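PDB 6SRT: N-acetylmuramoyl-L-alanine amidase from Clostridium intestinale URNW, which probably cleaves the amide bond between N-acetylmuramic acid and L-alanine in bacterial peptidoglycan, as a zinc-dependent endolysin of the amidase 2 family. Local coordinates for residues W31-S36 and G67-G72; F39-I44 and R102-A107. One frame throughout, in Å; residues are numbered along the deposited sequence.

Interaction 1: residues W31-S36 and G67-G72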
ATOM      1  N   TRP A  31     -10.704  11.405 -10.007  1.00 17.06           N
ATOM      2  CA  TRP A  31     -10.823  11.627  -8.567  1.00 15.88           C
ATOM      3  C   TRP A  31     -12.086  12.377  -8.291  1.00 18.09           C
ATOM      4  O   TRP A  31     -12.383  13.413  -8.947  1.00 22.36           O
ATOM      5  CB  TRP A  31      -9.589  12.388  -8.101  1.00 15.67           C
ATOM      6  CG  TRP A  31      -8.307  11.612  -8.231  1.00 14.87           C
ATOM      7  CD1 TRP A  31      -7.374  11.710  -9.223  1.00 16.19           C
ATOM      8  CD2 TRP A  31      -7.922  10.470  -7.423  1.00 14.04           C
ATOM      9  NE1 TRP A  31      -6.422  10.747  -9.064  1.00 16.78           N
ATOM     10  CE2 TRP A  31      -6.755   9.935  -8.023  1.00 14.90           C
ATOM     11  CE3 TRP A  31      -8.464   9.843  -6.292  1.00 13.06           C
ATOM     12  CZ2 TRP A  31      -6.119   8.827  -7.489  1.00 14.09           C
ATOM     13  CZ3 TRP A  31      -7.796   8.775  -5.748  1.00 14.04           C
ATOM     14  CH2 TRP A  31      -6.659   8.273  -6.340  1.00 13.33           C
ATOM     15  N   ALA A  32     -12.903  11.855  -7.396  1.00 15.31           N
ATOM     16  CA  ALA A  32     -14.235  12.398  -7.152  1.00 16.22           C
ATOM     17  C   ALA A  32     -14.168  13.719  -6.385  1.00 17.21           C
ATOM     18  O   ALA A  32     -14.886  14.658  -6.681  1.00 21.46           O
ATOM     19  CB  ALA A  32     -15.114  11.433  -6.419  1.00 16.61           C
ATOM     20  N   THR A  33     -13.350  13.769  -5.347  1.00 14.91           N
ATOM     21  CA  THR A  33     -13.283  14.890  -4.406  1.00 15.11           C
ATOM     22  C   THR A  33     -11.850  15.393  -4.410  1.00 14.46           C
ATOM     23  O   THR A  33     -10.897  14.715  -4.789  1.00 15.24           O
ATOM     24  CB  THR A  33     -13.735  14.450  -2.998  1.00 15.56           C
ATOM     25  OG1 THR A  33     -12.832  13.487  -2.459  1.00 16.12           O
ATOM     26  CG2 THR A  33     -15.123  13.857  -2.978  1.00 18.83           C
ATOM     27  N   PRO A  34     -11.599  16.630  -3.938  1.00 14.26           N
ATOM     28  CA  PRO A  34     -10.260  17.211  -4.038  1.00 13.60           C
ATOM     29  C   PRO A  34      -9.251  16.413  -3.223  1.00 14.65           C
ATOM     30  O   PRO A  34      -9.487  16.157  -2.048  1.00 16.73           O
ATOM     31  CB  PRO A  34     -10.419  18.631  -3.477  1.00 15.29           C
ATOM     32  CG  PRO A  34     -11.837  18.953  -3.675  1.00 16.94           C
ATOM     33  CD  PRO A  34     -12.561  17.630  -3.484  1.00 16.08           C
ATOM     34  N   LEU A  35      -8.144  16.093  -3.856  1.00 13.38           N
ATOM     35  CA  LEU A  35      -6.998  15.504  -3.145  1.00 13.02           C
ATOM     36  C   LEU A  35      -6.282  16.593  -2.370  1.00 13.57           C
ATOM     37  O   LEU A  35      -6.083  17.688  -2.840  1.00 12.98           O
ATOM     38  CB  LEU A  35      -6.042  14.820  -4.125  1.00 13.25           C
ATOM     39  CG  LEU A  35      -6.595  13.590  -4.819  1.00 14.12           C
ATOM     40  CD1 LEU A  35      -5.567  13.051  -5.776  1.00 17.21           C
ATOM     41  CD2 LEU A  35      -7.082  12.529  -3.881  1.00 16.60           C
ATOM     42  N   SER A  36      -5.862  16.219  -1.171  1.00 12.50           N
ATOM     43  CA  SER A  36      -4.942  17.052  -0.398  1.00 12.14           C
ATOM     44  C   SER A  36      -3.505  16.582  -0.665  1.00 10.37           C
ATOM     45  O   SER A  36      -3.255  15.364  -0.576  1.00 12.62           O
ATOM     46  CB  SER A  36      -5.259  16.959   1.059  1.00 12.71           C
ATOM     47  OG  SER A  36      -4.256  17.653   1.817  1.00 13.75           O
ATOM     48  N   GLY A  67     -17.001   7.059   0.192  1.00 14.71           N
ATOM     49  CA  GLY A  67     -16.880   8.508   0.366  1.00 15.05           C
ATOM     50  C   GLY A  67     -15.518   9.073   0.134  1.00 14.38           C
ATOM     51  O   GLY A  67     -15.331  10.287   0.316  1.00 15.69           O
ATOM     52  N   TRP A  68     -14.546   8.239  -0.237  1.00 13.23           N
ATOM     53  CA  TRP A  68     -13.200   8.711  -0.531  1.00 12.95           C
ATOM     54  C   TRP A  68     -13.143   9.261  -1.944  1.00 12.08           C
ATOM     55  O   TRP A  68     -13.992   9.001  -2.808  1.00 13.68           O
ATOM     56  CB  TRP A  68     -12.174   7.627  -0.278  1.00 13.09           C
ATOM     57  CG  TRP A  68     -12.301   6.952   1.039  1.00 13.99           C
ATOM     58  CD1 TRP A  68     -12.170   5.599   1.173  1.00 17.41           C
ATOM     59  CD2 TRP A  68     -12.541   7.466   2.355  1.00 16.15           C
ATOM     60  NE1 TRP A  68     -12.333   5.259   2.479  1.00 19.77           N
ATOM     61  CE2 TRP A  68     -12.597   6.357   3.211  1.00 17.47           C
ATOM     62  CE3 TRP A  68     -12.786   8.684   2.933  1.00 27.22           C
ATOM     63  CZ2 TRP A  68     -12.712   6.419   4.594  1.00 22.45           C
ATOM     64  CZ3 TRP A  68     -12.998   8.762   4.305  1.00 31.11           C
ATOM     65  CH2 TRP A  68     -13.018   7.627   5.130  1.00 27.79           C
ATOM     66  N   SER A  69     -12.054   9.973  -2.242  1.00 13.28           N
ATOM     67  CA  SER A  69     -11.942  10.514  -3.598  1.00 12.58           C
ATOM     68  C   SER A  69     -11.804   9.396  -4.634  1.00 12.31           C
ATOM     69  O   SER A  69     -12.184   9.523  -5.810  1.00 13.38           O
ATOM     70  CB  SER A  69     -10.745  11.453  -3.635  1.00 13.41           C
ATOM     71  OG  SER A  69     -10.712  12.092  -4.922  1.00 15.62           O
ATOM     72  N   GLY A  70     -11.183   8.260  -4.242  1.00 12.42           N
ATOM     73  CA  GLY A  70     -10.855   7.139  -5.110  1.00 12.31           C
ATOM     74  C   GLY A  70      -9.941   6.232  -4.317  1.00 11.09           C
ATOM     75  O   GLY A  70      -9.864   6.349  -3.074  1.00 11.55           O
ATOM     76  N   ILE A  71      -9.318   5.319  -5.019  1.00 11.27           N
ATOM     77  CA  ILE A  71      -8.411   4.316  -4.420  1.00 10.77           C
ATOM     78  C   ILE A  71      -7.599   4.988  -3.342  1.00 10.63           C
ATOM     79  O   ILE A  71      -6.880   5.990  -3.578  1.00 11.45           O
ATOM     80  CB  ILE A  71      -7.592   3.619  -5.487  1.00 11.11           C
ATOM     81  CG1 ILE A  71      -6.666   2.548  -4.836  1.00 11.31           C
ATOM     82  CG2 ILE A  71      -6.841   4.572  -6.360  1.00 12.72           C
ATOM     83  CD1 ILE A  71      -6.167   1.524  -5.804  1.00 12.30           C
ATOM     84  N   GLY A  72      -7.672   4.409  -2.112  1.00 10.89           N
ATOM     85  CA  GLY A  72      -7.061   5.030  -0.953  1.00 10.43           C
ATOM     86  C   GLY A  72      -5.617   4.662  -0.725  1.00 10.06           C
ATOM     87  O   GLY A  72      -4.962   5.314   0.084  1.00 11.07           O
TER
HETATM   88  O   HOH W   1     -13.590  12.384  -0.003  1.00 21.12           O

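Interaction 2: residues F39-I44 and R102-A107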
ATOM      1  N   PHE A  39       0.755  16.207   2.635  1.00 13.37           N
ATOM      2  CA  PHE A  39       1.156  14.828   2.936  1.00 12.36           C
ATOM      3  C   PHE A  39       2.653  14.838   3.228  1.00 12.46           C
ATOM      4  O   PHE A  39       3.387  15.370   2.446  1.00 16.12           O
ATOM      5  CB  PHE A  39       0.862  13.992   1.695  1.00 12.68           C
ATOM      6  CG  PHE A  39       1.203  12.531   1.780  1.00 11.05           C
ATOM      7  CD1 PHE A  39       0.687  11.690   2.735  1.00 11.33           C
ATOM      8  CD2 PHE A  39       2.072  11.970   0.844  1.00 12.40           C
ATOM      9  CE1 PHE A  39       1.005  10.350   2.775  1.00 11.63           C
ATOM     10  CE2 PHE A  39       2.336  10.618   0.835  1.00 13.04           C
ATOM     11  CZ  PHE A  39       1.837   9.801   1.820  1.00 11.83           C
ATOM     12  N   ASN A  40       3.014  14.321   4.399  1.00 11.61           N
ATOM     13  CA  ASN A  40       4.417  14.380   4.849  1.00 12.56           C
ATOM     14  C   ASN A  40       4.748  12.992   5.377  1.00 11.35           C
ATOM     15  O   ASN A  40       4.742  12.758   6.590  1.00 12.99           O
ATOM     16  CB  ASN A  40       4.598  15.487   5.882  1.00 14.84           C
ATOM     17  CG  ASN A  40       4.406  16.862   5.279  1.00 16.61           C
ATOM     18  OD1 ASN A  40       5.396  17.461   4.798  1.00 23.50           O
ATOM     19  ND2 ASN A  40       3.196  17.313   5.320  1.00 18.90           N
ATOM     20  N   PRO A  41       5.043  12.032   4.497  1.00 10.88           N
ATOM     21  CA  PRO A  41       5.144  10.658   4.950  1.00 11.24           C
ATOM     22  C   PRO A  41       6.375  10.364   5.785  1.00 11.43           C
ATOM     23  O   PRO A  41       7.485  10.781   5.425  1.00 13.33           O
ATOM     24  CB  PRO A  41       5.146   9.870   3.637  1.00 12.84           C
ATOM     25  CG  PRO A  41       5.672  10.856   2.617  1.00 13.17           C
ATOM     26  CD  PRO A  41       5.111  12.181   3.049  1.00 12.22           C
ATOM     27  N   ASN A  42       6.162   9.647   6.873  1.00 11.06           N
ATOM     28  CA  ASN A  42       7.240   9.134   7.720  1.00 11.49           C
ATOM     29  C   ASN A  42       6.990   7.689   8.115  1.00 11.07           C
ATOM     30  O   ASN A  42       7.666   7.176   9.029  1.00 12.81           O
ATOM     31  CB  ASN A  42       7.551  10.047   8.866  1.00 11.78           C
ATOM     32  CG  ASN A  42       6.401  10.137   9.854  1.00 13.99           C
ATOM     33  OD1 ASN A  42       5.427   9.401   9.795  1.00 14.04           O
ATOM     34  ND2 ASN A  42       6.519  11.065  10.805  1.00 20.64           N
ATOM     35  N   MET A  43       6.063   7.005   7.437  0.50 10.45           N
ATOM     36  CA  MET A  43       5.568   5.644   7.798  0.50 10.05           C
ATOM     37  C   MET A  43       5.162   4.985   6.488  0.50  9.65           C
ATOM     38  O   MET A  43       4.720   5.667   5.547  0.50 10.25           O
ATOM     39  CB  MET A  43       4.392   5.749   8.774  0.50 11.31           C
ATOM     40  CG  MET A  43       3.950   4.451   9.319  0.50 11.05           C
ATOM     41  SD  MET A  43       2.386   4.709  10.216  0.50 11.58           S
ATOM     42  CE  MET A  43       3.059   5.517  11.666  0.50 14.14           C
ATOM     43  N   ILE A  44       5.308   3.646   6.435  1.00 10.13           N
ATOM     44  CA  ILE A  44       4.676   2.810   5.424  1.00  9.56           C
ATOM     45  C   ILE A  44       3.764   1.822   6.169  1.00 10.46           C
ATOM     46  O   ILE A  44       4.192   1.226   7.141  1.00 11.48           O
ATOM     47  CB  ILE A  44       5.714   2.051   4.591  1.00 10.78           C
ATOM     48  CG1 ILE A  44       6.550   2.984   3.767  1.00 12.42           C
ATOM     49  CG2 ILE A  44       5.076   0.957   3.755  1.00 13.84           C
ATOM     50  CD1 ILE A  44       7.786   2.378   3.243  1.00 14.78           C
ATOM     51  N   ARG A 102       0.593  11.045   7.142  1.00 10.83           N
ATOM     52  CA  ARG A 102       1.993  10.669   7.412  0.50 10.90           C
ATOM     53  C   ARG A 102       2.360   9.270   6.878  1.00 10.33           C
ATOM     54  O   ARG A 102       3.504   8.855   7.115  1.00 11.91           O
ATOM     55  CB  ARG A 102       2.310  10.784   8.913  0.50 13.03           C
ATOM     56  CG  ARG A 102       1.622   9.716   9.747  0.50 12.41           C
ATOM     57  CD  ARG A 102       1.998   9.836  11.198  0.50 13.17           C
ATOM     58  NE  ARG A 102       3.323   9.374  11.550  0.50 12.91           N
ATOM     59  CZ  ARG A 102       3.719   9.106  12.784  0.50 16.83           C
ATOM     60  NH1 ARG A 102       2.887   9.297  13.782  0.50 20.60           N
ATOM     61  NH2 ARG A 102       4.938   8.664  13.019  0.50 18.84           N
ATOM     62  N   ALA A 103       1.460   8.569   6.215  1.00  9.68           N
ATOM     63  CA  ALA A 103       1.717   7.165   5.863  1.00 10.30           C
ATOM     64  C   ALA A 103       1.439   6.868   4.410  1.00  9.58           C
ATOM     65  O   ALA A 103       0.319   7.096   3.937  1.00 10.32           O
ATOM     66  CB  ALA A 103       0.901   6.260   6.754  1.00 10.98           C
ATOM     67  N   PHE A 104       2.408   6.260   3.754  1.00  9.49           N
ATOM     68  CA  PHE A 104       2.100   5.501   2.522  1.00  9.79           C
ATOM     69  C   PHE A 104       1.324   4.258   2.829  1.00  8.81           C
ATOM     70  O   PHE A 104       1.545   3.601   3.855  1.00 11.04           O
ATOM     71  CB  PHE A 104       3.393   5.093   1.822  1.00  9.98           C
ATOM     72  CG  PHE A 104       4.113   6.220   1.141  1.00  9.89           C
ATOM     73  CD1 PHE A 104       3.549   6.793   0.001  1.00 10.75           C
ATOM     74  CD2 PHE A 104       5.361   6.636   1.597  1.00  9.85           C
ATOM     75  CE1 PHE A 104       4.187   7.856  -0.622  1.00 11.44           C
ATOM     76  CE2 PHE A 104       6.000   7.677   0.921  1.00 12.33           C
ATOM     77  CZ  PHE A 104       5.415   8.279  -0.162  1.00 11.96           C
ATOM     78  N   GLY A 105       0.377   3.976   1.970  1.00  9.10           N
ATOM     79  CA  GLY A 105      -0.416   2.737   2.080  1.00  9.38           C
ATOM     80  C   GLY A 105      -0.134   1.834   0.909  1.00  9.25           C
ATOM     81  O   GLY A 105      -0.302   2.210  -0.268  1.00 10.61           O
ATOM     82  N   ILE A 106       0.335   0.599   1.176  1.00  8.55           N
ATOM     83  CA  ILE A 106       0.664  -0.425   0.162  1.00  9.45           C
ATOM     84  C   ILE A 106      -0.243  -1.595   0.390  1.00  9.26           C
ATOM     85  O   ILE A 106      -0.142  -2.241   1.437  1.00 10.23           O
ATOM     86  CB  ILE A 106       2.121  -0.850   0.240  1.00  9.94           C
ATOM     87  CG1 ILE A 106       3.103   0.330   0.076  1.00 11.34           C
ATOM     88  CG2 ILE A 106       2.387  -1.935  -0.808  1.00 11.65           C
ATOM     89  CD1 ILE A 106       4.539  -0.026   0.296  1.00 11.70           C
ATOM     90  N   ALA A 107      -1.120  -1.866  -0.559  1.00  8.75           N
ATOM     91  CA  ALA A 107      -2.027  -2.999  -0.496  1.00  9.43           C
ATOM     92  C   ALA A 107      -1.513  -4.114  -1.376  1.00  9.28           C
ATOM     93  O   ALA A 107      -1.056  -3.861  -2.489  1.00 11.34           O
ATOM     94  CB  ALA A 107      -3.403  -2.620  -0.935  1.00 10.69           C
TER
HETATM   95  O   HOH W   2       6.835   7.249  11.785  1.00 21.48           O

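Interaction 1: residues W31-S36 and G67-G72
The loop that follows the Schellman-capped end of helix 56-65 docks here on the loop leading from strand 24-25 to strand 43-48, with Ser69 held between Trp31, Ala32 and Thr33. Ser69 is bonded through both its carbonyl and its hydroxyl. The carbonyl oxygen accepts the N-H of Ala32 on a lone pair in the carbonyl plane, with Ser69 O 2.9 Å from Ala32 N and the N-H...O angle nearly straight at 175°. The hydroxyl donates to Thr33 O, OG to O 2.6 Å; with OG anti to the Ser69 backbone N (chi1 -174°), it extends across to the facing loop. The methyl Leu35 CD2 lies beside this hydroxyl, 3.8 Å from Ser69 OG. Trp31 meets the next two residues with its six-membered ring: CZ3 packs 3.5 Å from Gly70 CA, where there is no side chain in the way, and CH2 touches Ile71 CG2 at 3.7 Å, while Ile71 O lies at the ring edge. A water joins Thr33 OG1 to Gly67 O, to which it donates. Lys64 and Asp60 fasten Ser69 O and Ile71 N back to helix 56-65, while Arg87, just after strand 83-85, bonds the carbonyls of Gly70 and Ile71.

Interaction 2: residues F39-I44 and R102-A107
Met43 and Ala103, then Ile44 and Phe104, pair as parallel neighbours where strands 43-48 and 103-108 begin, in the central mixed sheet of the PGRP-like amidase fold. The backbone bonds are Phe104 N to Met43 O (3.0 Å) and, just ahead of the paired residues, Asn42 N to Arg102 O (2.8 Å). CA-H...O contacts, such as Ala103 CA to Met43 O, fill in between them.

Apolar packing divides between the two faces of the sheet. On the face of Ile44 and Phe104, Phe39 turns its edge to one face of the Phe104 ring in a T-shaped stack, centroids 5.3 Å apart and planes at 83°. Pro41 CB and CG both lie 3.6 Å from Phe104 CE2, and further along Ile44 CG2 meets Ile106 CD1. Helix 119-136 covers this side, its Leu132 touching both Ile44 and Phe104. The other face brings together Met43 CB and Ala103 CB.

Polar side chains meet at the start of the strands. Arg102 and Met43 each have two conformers; in those described, Arg102 NE donates to Asn42 OD1 over 2.7 Å, along an in-plane lone pair, and NH2 adds a weak second bond; a water accepts from NH2. The amide and guanidinium planes are 65° apart. Bent at chi3 (-74°), this Met43 conformer lays its methyl over one guanidinium face, CE 3.8 Å from Arg102 CZ.

How the interactions relate
Chain continuity connects the two contacts: segment 31-36 runs on almost directly into 39-44, so one passage of chain first meets the loop after helix 56-65 and then enters the sheet. Interaction 1 is peripheral and partly buried, joining two irregular loops largely around one serine, with a tryptophan ring packed beside it and several residues exposed. Interaction 2 lies nearer the middle of the chain, is mostly buried and covers about twice the area; it combines parallel strand pairing and aromatic packing with an arginine-asparagine contact at the strand entrance. The centres of interactions 1 and 2 are about 16 Å apart. Strand 43-48 continues from interaction 2 to the zinc ligand His47.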